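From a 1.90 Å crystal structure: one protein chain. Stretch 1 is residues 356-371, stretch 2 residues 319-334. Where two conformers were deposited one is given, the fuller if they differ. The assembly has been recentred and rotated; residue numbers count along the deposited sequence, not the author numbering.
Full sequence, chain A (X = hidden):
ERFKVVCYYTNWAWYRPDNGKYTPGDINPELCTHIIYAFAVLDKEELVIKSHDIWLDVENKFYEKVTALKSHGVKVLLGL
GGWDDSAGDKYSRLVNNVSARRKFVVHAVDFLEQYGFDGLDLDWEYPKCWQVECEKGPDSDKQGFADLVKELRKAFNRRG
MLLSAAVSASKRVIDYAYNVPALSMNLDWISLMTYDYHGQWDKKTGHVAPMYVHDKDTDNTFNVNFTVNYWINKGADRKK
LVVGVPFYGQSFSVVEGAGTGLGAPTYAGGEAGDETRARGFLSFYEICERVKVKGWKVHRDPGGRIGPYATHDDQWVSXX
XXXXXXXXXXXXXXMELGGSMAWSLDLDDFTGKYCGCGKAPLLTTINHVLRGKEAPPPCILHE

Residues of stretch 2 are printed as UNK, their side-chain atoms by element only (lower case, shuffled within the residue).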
# COMPACT_ATOMS: atom_id res chain seq x y z
N GLY A 356 -7.52 26.62 -10.10
CA GLY A 356 -7.93 27.96 -10.48
C GLY A 356 -9.42 28.14 -10.59
O GLY A 356 -9.88 29.01 -11.34
N CYS A 357 -10.19 27.35 -9.84
CA CYS A 357 -11.64 27.32 -9.90
C CYS A 357 -12.27 27.70 -8.56
O CYS A 357 -13.42 27.35 -8.30
CB CYS A 357 -12.11 25.94 -10.34
SG CYS A 357 -13.84 25.82 -10.82
N GLY A 358 -11.54 28.40 -7.71
CA GLY A 358 -12.00 28.67 -6.37
C GLY A 358 -11.73 27.50 -5.45
O GLY A 358 -11.31 26.42 -5.86
N LYS A 359 -11.98 27.71 -4.16
CA LYS A 359 -11.72 26.68 -3.16
C LYS A 359 -12.80 25.61 -3.21
O LYS A 359 -13.99 25.91 -3.30
CB LYS A 359 -11.62 27.31 -1.77
CG LYS A 359 -10.55 28.40 -1.70
CD LYS A 359 -9.92 28.52 -0.33
CE LYS A 359 -10.93 28.87 0.73
NZ LYS A 359 -10.38 28.64 2.10
N ALA A 360 -12.37 24.35 -3.14
CA ALA A 360 -13.26 23.20 -3.14
C ALA A 360 -14.26 23.22 -4.32
O ALA A 360 -15.46 23.18 -4.11
CB ALA A 360 -14.01 23.11 -1.82
N PRO A 361 -13.76 23.24 -5.56
CA PRO A 361 -14.69 23.37 -6.70
C PRO A 361 -15.66 22.21 -6.84
O PRO A 361 -16.84 22.44 -7.13
CB PRO A 361 -13.75 23.48 -7.91
CG PRO A 361 -12.46 22.84 -7.46
CD PRO A 361 -12.35 23.18 -6.00
N LEU A 362 -15.20 20.97 -6.65
CA LEU A 362 -16.11 19.84 -6.80
C LEU A 362 -17.21 19.86 -5.75
O LEU A 362 -18.39 19.67 -6.07
CB LEU A 362 -15.32 18.52 -6.74
CG LEU A 362 -14.28 18.27 -7.83
CD1 LEU A 362 -13.59 16.92 -7.62
CD2 LEU A 362 -14.88 18.34 -9.24
N LEU A 363 -16.85 20.11 -4.49
CA LEU A 363 -17.86 20.13 -3.44
C LEU A 363 -18.79 21.33 -3.59
O LEU A 363 -19.99 21.24 -3.30
CB LEU A 363 -17.18 20.13 -2.07
CG LEU A 363 -18.09 20.02 -0.85
CD1 LEU A 363 -18.88 18.72 -0.88
CD2 LEU A 363 -17.27 20.12 0.43
N THR A 364 -18.25 22.47 -4.02
CA THR A 364 -19.09 23.64 -4.25
C THR A 364 -20.11 23.38 -5.35
O THR A 364 -21.28 23.78 -5.24
CB THR A 364 -18.21 24.84 -4.60
OG1 THR A 364 -17.35 25.12 -3.49
CG2 THR A 364 -19.06 26.07 -4.90
N THR A 365 -19.69 22.71 -6.42
CA THR A 365 -20.61 22.36 -7.51
C THR A 365 -21.76 21.49 -7.01
O THR A 365 -22.92 21.71 -7.39
CB THR A 365 -19.83 21.65 -8.62
OG1 THR A 365 -18.89 22.56 -9.20
CG2 THR A 365 -20.77 21.14 -9.69
N ILE A 366 -21.48 20.50 -6.16
CA ILE A 366 -22.53 19.65 -5.62
C ILE A 366 -23.49 20.45 -4.74
O ILE A 366 -24.71 20.26 -4.79
CB ILE A 366 -21.91 18.45 -4.87
CG1 ILE A 366 -21.20 17.52 -5.87
CG2 ILE A 366 -22.97 17.69 -4.08
CD1 ILE A 366 -20.37 16.41 -5.24
N ASN A 367 -22.96 21.35 -3.91
CA ASN A 367 -23.81 22.18 -3.05
C ASN A 367 -24.68 23.13 -3.87
O ASN A 367 -25.82 23.42 -3.48
CB ASN A 367 -22.95 22.98 -2.08
CG ASN A 367 -22.60 22.18 -0.86
OD1 ASN A 367 -23.30 22.22 0.15
ND2 ASN A 367 -21.52 21.42 -0.95
N HIS A 368 -24.14 23.64 -4.97
CA HIS A 368 -24.90 24.48 -5.88
C HIS A 368 -26.16 23.77 -6.36
O HIS A 368 -27.27 24.32 -6.29
CB HIS A 368 -23.99 24.88 -7.05
CG HIS A 368 -24.70 25.56 -8.18
ND1 HIS A 368 -25.37 26.75 -8.03
CD2 HIS A 368 -24.81 25.22 -9.48
CE1 HIS A 368 -25.88 27.11 -9.20
NE2 HIS A 368 -25.55 26.20 -10.09
N VAL A 369 -26.02 22.53 -6.82
CA VAL A 369 -27.15 21.79 -7.38
C VAL A 369 -28.14 21.39 -6.29
O VAL A 369 -29.36 21.54 -6.44
CB VAL A 369 -26.65 20.55 -8.14
CG1 VAL A 369 -27.83 19.68 -8.56
CG2 VAL A 369 -25.81 20.96 -9.35
N LEU A 370 -27.63 20.84 -5.19
CA LEU A 370 -28.50 20.19 -4.21
C LEU A 370 -29.03 21.15 -3.15
O LEU A 370 -30.09 20.88 -2.57
CB LEU A 370 -27.75 19.05 -3.51
CG LEU A 370 -27.36 17.89 -4.42
CD1 LEU A 370 -26.69 16.81 -3.59
CD2 LEU A 370 -28.59 17.35 -5.15
N ARG A 371 -28.31 22.23 -2.86
CA ARG A 371 -28.69 23.13 -1.78
C ARG A 371 -28.83 24.57 -2.25
O ARG A 371 -29.00 25.47 -1.41
CB ARG A 371 -27.69 23.02 -0.63
CG ARG A 371 -27.62 21.60 -0.06
CD ARG A 371 -26.50 21.45 0.95
NE ARG A 371 -26.78 22.14 2.20
CZ ARG A 371 -25.84 22.56 3.04
NH1 ARG A 371 -24.56 22.39 2.75
NH2 ARG A 371 -26.19 23.17 4.17
N UNK A 319 -11.34 10.32 -14.03
CA UNK A 319 -11.78 11.11 -12.89
C UNK A 319 -13.07 11.84 -13.25
O UNK A 319 -13.42 11.96 -14.43
c UNK A 319 -9.46 12.73 -14.59
c UNK A 319 -10.70 12.13 -12.48
c UNK A 319 -10.90 14.37 -13.61
c UNK A 319 -10.35 13.10 -13.58
c UNK A 319 -9.14 13.62 -15.61
c UNK A 319 -10.58 15.26 -14.62
c UNK A 319 -9.70 14.89 -15.62
N UNK A 320 -13.75 12.35 -12.23
CA UNK A 320 -14.88 13.25 -12.41
C UNK A 320 -14.40 14.69 -12.28
O UNK A 320 -13.70 15.03 -11.32
o UNK A 320 -16.62 11.22 -12.86
c UNK A 320 -15.99 12.97 -11.40
o UNK A 320 -17.66 11.33 -10.94
c UNK A 320 -16.82 11.75 -11.76
N UNK A 321 -14.79 15.54 -13.23
CA UNK A 321 -14.52 16.96 -13.17
C UNK A 321 -15.77 17.69 -12.70
O UNK A 321 -16.77 17.08 -12.32
o UNK A 321 -14.99 18.32 -16.54
o UNK A 321 -16.12 16.76 -15.49
c UNK A 321 -15.13 17.52 -15.59
c UNK A 321 -14.02 17.47 -14.53
N UNK A 322 -15.73 19.03 -12.75
CA UNK A 322 -16.87 19.85 -12.36
C UNK A 322 -18.14 19.46 -13.09
O UNK A 322 -19.21 19.38 -12.49
o UNK A 322 -15.81 23.22 -11.40
c UNK A 322 -16.57 21.33 -12.60
o UNK A 322 -16.62 21.52 -10.27
c UNK A 322 -16.31 22.08 -11.34
N UNK A 323 -18.03 19.21 -14.40
CA UNK A 323 -19.23 18.93 -15.19
C UNK A 323 -19.86 17.60 -14.80
O UNK A 323 -21.09 17.49 -14.74
c UNK A 323 -17.05 22.04 -17.82
c UNK A 323 -19.40 22.43 -18.04
c UNK A 323 -18.10 22.87 -18.17
c UNK A 323 -18.89 18.94 -16.68
c UNK A 323 -17.31 20.77 -17.34
c UNK A 323 -18.61 20.31 -17.21
c UNK A 323 -19.65 21.16 -17.56
N UNK A 324 -19.05 16.58 -14.54
CA UNK A 324 -19.65 15.31 -14.14
C UNK A 324 -20.13 15.34 -12.70
O UNK A 324 -21.15 14.73 -12.38
c UNK A 324 -19.31 12.78 -14.07
c UNK A 324 -20.21 11.83 -16.53
c UNK A 324 -18.67 14.14 -14.36
s UNK A 324 -20.85 12.50 -14.99
N UNK A 325 -19.42 16.05 -11.81
CA UNK A 325 -19.92 16.26 -10.46
C UNK A 325 -21.27 16.97 -10.49
O UNK A 325 -22.20 16.59 -9.76
c UNK A 325 -18.91 17.05 -9.63
N UNK A 326 -21.40 17.99 -11.34
CA UNK A 326 -22.69 18.66 -11.49
C UNK A 326 -23.76 17.69 -11.99
O UNK A 326 -24.86 17.62 -11.44
n UNK A 326 -23.65 21.23 -14.97
n UNK A 326 -23.22 23.26 -15.98
n UNK A 326 -23.38 21.36 -17.26
c UNK A 326 -23.85 20.67 -12.57
c UNK A 326 -23.71 21.78 -13.62
c UNK A 326 -22.57 19.84 -12.46
c UNK A 326 -23.41 21.95 -16.07
N UNK A 327 -23.43 16.93 -13.04
CA UNK A 327 -24.42 16.02 -13.60
C UNK A 327 -24.90 15.01 -12.57
O UNK A 327 -26.09 14.71 -12.49
c UNK A 327 -26.61 13.69 -16.59
c UNK A 327 -24.85 14.32 -15.42
n UNK A 327 -25.89 14.73 -16.22
c UNK A 327 -23.87 15.28 -14.82
n UNK A 327 -26.08 12.61 -16.03
c UNK A 327 -24.99 12.98 -15.29
N UNK A 328 -23.97 14.45 -11.79
CA UNK A 328 -24.37 13.43 -10.83
C UNK A 328 -25.24 14.02 -9.73
O UNK A 328 -26.18 13.36 -9.26
c UNK A 328 -23.12 12.75 -10.26
c UNK A 328 -20.67 10.18 -11.82
n UNK A 328 -19.40 9.51 -11.37
c UNK A 328 -21.19 11.19 -10.79
c UNK A 328 -22.47 11.84 -11.30
N UNK A 329 -24.98 15.27 -9.35
CA UNK A 329 -25.86 15.94 -8.39
C UNK A 329 -27.22 16.22 -9.01
O UNK A 329 -28.25 16.09 -8.34
c UNK A 329 -25.20 17.24 -7.91
N UNK A 330 -27.25 16.61 -10.29
CA UNK A 330 -28.53 16.83 -10.95
C UNK A 330 -29.28 15.52 -11.16
O UNK A 330 -30.52 15.50 -11.09
o UNK A 330 -27.51 19.23 -14.43
c UNK A 330 -27.73 19.80 -13.34
c UNK A 330 -27.83 18.99 -12.07
c UNK A 330 -28.32 17.56 -12.28
o UNK A 330 -27.85 21.04 -13.24
N UNK A 331 -28.56 14.43 -11.40
CA UNK A 331 -29.16 13.10 -11.43
C UNK A 331 -29.84 12.77 -10.11
O UNK A 331 -30.96 12.25 -10.08
c UNK A 331 -28.39 9.85 -10.58
c UNK A 331 -28.78 8.52 -10.55
c UNK A 331 -29.47 8.69 -12.83
c UNK A 331 -29.09 10.02 -12.85
c UNK A 331 -28.09 12.06 -11.75
c UNK A 331 -29.32 7.95 -11.69
c UNK A 331 -28.54 10.62 -11.72
o UNK A 331 -29.71 6.63 -11.68
N UNK A 332 -29.15 13.04 -9.00
CA UNK A 332 -29.73 12.85 -7.67
C UNK A 332 -31.03 13.63 -7.53
O UNK A 332 -32.03 13.12 -7.01
c UNK A 332 -27.64 12.17 -6.44
c UNK A 332 -28.71 13.25 -6.59
c UNK A 332 -29.42 13.51 -5.25
N UNK A 333 -31.04 14.87 -7.99
CA UNK A 333 -32.24 15.67 -7.85
C UNK A 333 -33.35 15.19 -8.78
O UNK A 333 -34.52 15.09 -8.36
c UNK A 333 -33.00 18.05 -7.58
c UNK A 333 -33.42 21.58 -6.62
c UNK A 333 -32.49 19.45 -7.40
n UNK A 333 -34.48 22.32 -6.32
n UNK A 333 -33.58 20.34 -7.05
n UNK A 333 -32.20 22.08 -6.48
c UNK A 333 -31.92 17.14 -8.08
N UNK A 334 -33.01 14.84 -10.02
CA UNK A 334 -34.02 14.36 -10.96
C UNK A 334 -34.64 13.05 -10.50
O UNK A 334 -35.85 12.86 -10.62
c UNK A 334 -33.41 14.21 -12.35

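Position 319 carries one carbon and then a ring of six carbons, with no oxygen: Phe319, which stays out of reach of stretch 1. Position 320 has two carbons, the second bearing two oxygens, so it is Asp320; its backbone O lies 4.1 Å from Leu362 CD2. Position 321 shows the same pattern, a carboxylate on a short stem, and is Asp321. It directly precedes the helix, and its OD1 accepts from the backbone N of position 324 at 3.1 Å, a capping bond that a short acidic side chain makes well.

Position 322 again has two carbons and two oxygens. One oxygen lies 2.7 Å from Thr365 OG1 and the other 3.3 Å from Cys357 SG. This is Asp322, whose short carboxylate just spans the gap to the neighbouring helix; OD1 is a natural acceptor for the Thr365 hydroxyl, although Pro361 O is also within that hydroxyl's reach.

Position 323, one carbon and a six-carbon ring, is Phe323, pointing away; it is partly exposed and adds nothing to this contact. Position 324, two carbons, a sulfur and a terminal carbon, is Met324, its end also leading away. Position 325 has a single carbon, 4.2 Å from Leu362 CD2: Ala325, a small apolar residue pointing toward stretch 1.

Position 326 has three carbons, a nitrogen, and a carbon bearing two more nitrogens: Arg326. Its CB lies 3.6 Å from Thr365 CG2 and its CG 3.8 Å from Val369 CG2, so the aliphatic stem packs while the charged end leads away. Position 327, a five-membered ring with two nitrogens, is His327, facing away, where its NE2 hydrogen-bonds elsewhere in the structure. Position 328, four carbons in a row ending in nitrogen, is Lys328; its NZ forms a salt bridge with Asp320 OD2 at 2.6 Å.

Position 329 is one carbon, its CB 3.6 Å from Val369 CB and 4.2 Å from Leu370 CG: Ala329. Position 330, three carbons with two oxygens on the third, is Glu330, whose CG meets Val369 CG1 at 3.6 Å. Position 331, a six-membered ring bearing oxygen, is Tyr331, pointing away, its OH likewise bonded elsewhere. Position 332 has one carbon carrying two others, a beta-branched Val332 whose CG1 packs 3.9 Å from Leu370 CD2.

Position 333 repeats the guanidinium pattern: Arg333. Its extended chain lets NH1 donate to Val369 O at 2.9 Å. Position 334, one carbon, is Ala334, out of reach.

The two helices run roughly parallel, crossing at -29°. Ala325 and Ala329, with single-carbon side chains, lie between helices whose axes approach to 8.5 Å, and are met by Leu362, Ile366, Val369 and Leu370, while polar contacts by Asp322 and Arg333 lie toward the two ends of an otherwise largely apolar seam.

Stretch 2 319-334: FDDDFMARHKAEYVRA
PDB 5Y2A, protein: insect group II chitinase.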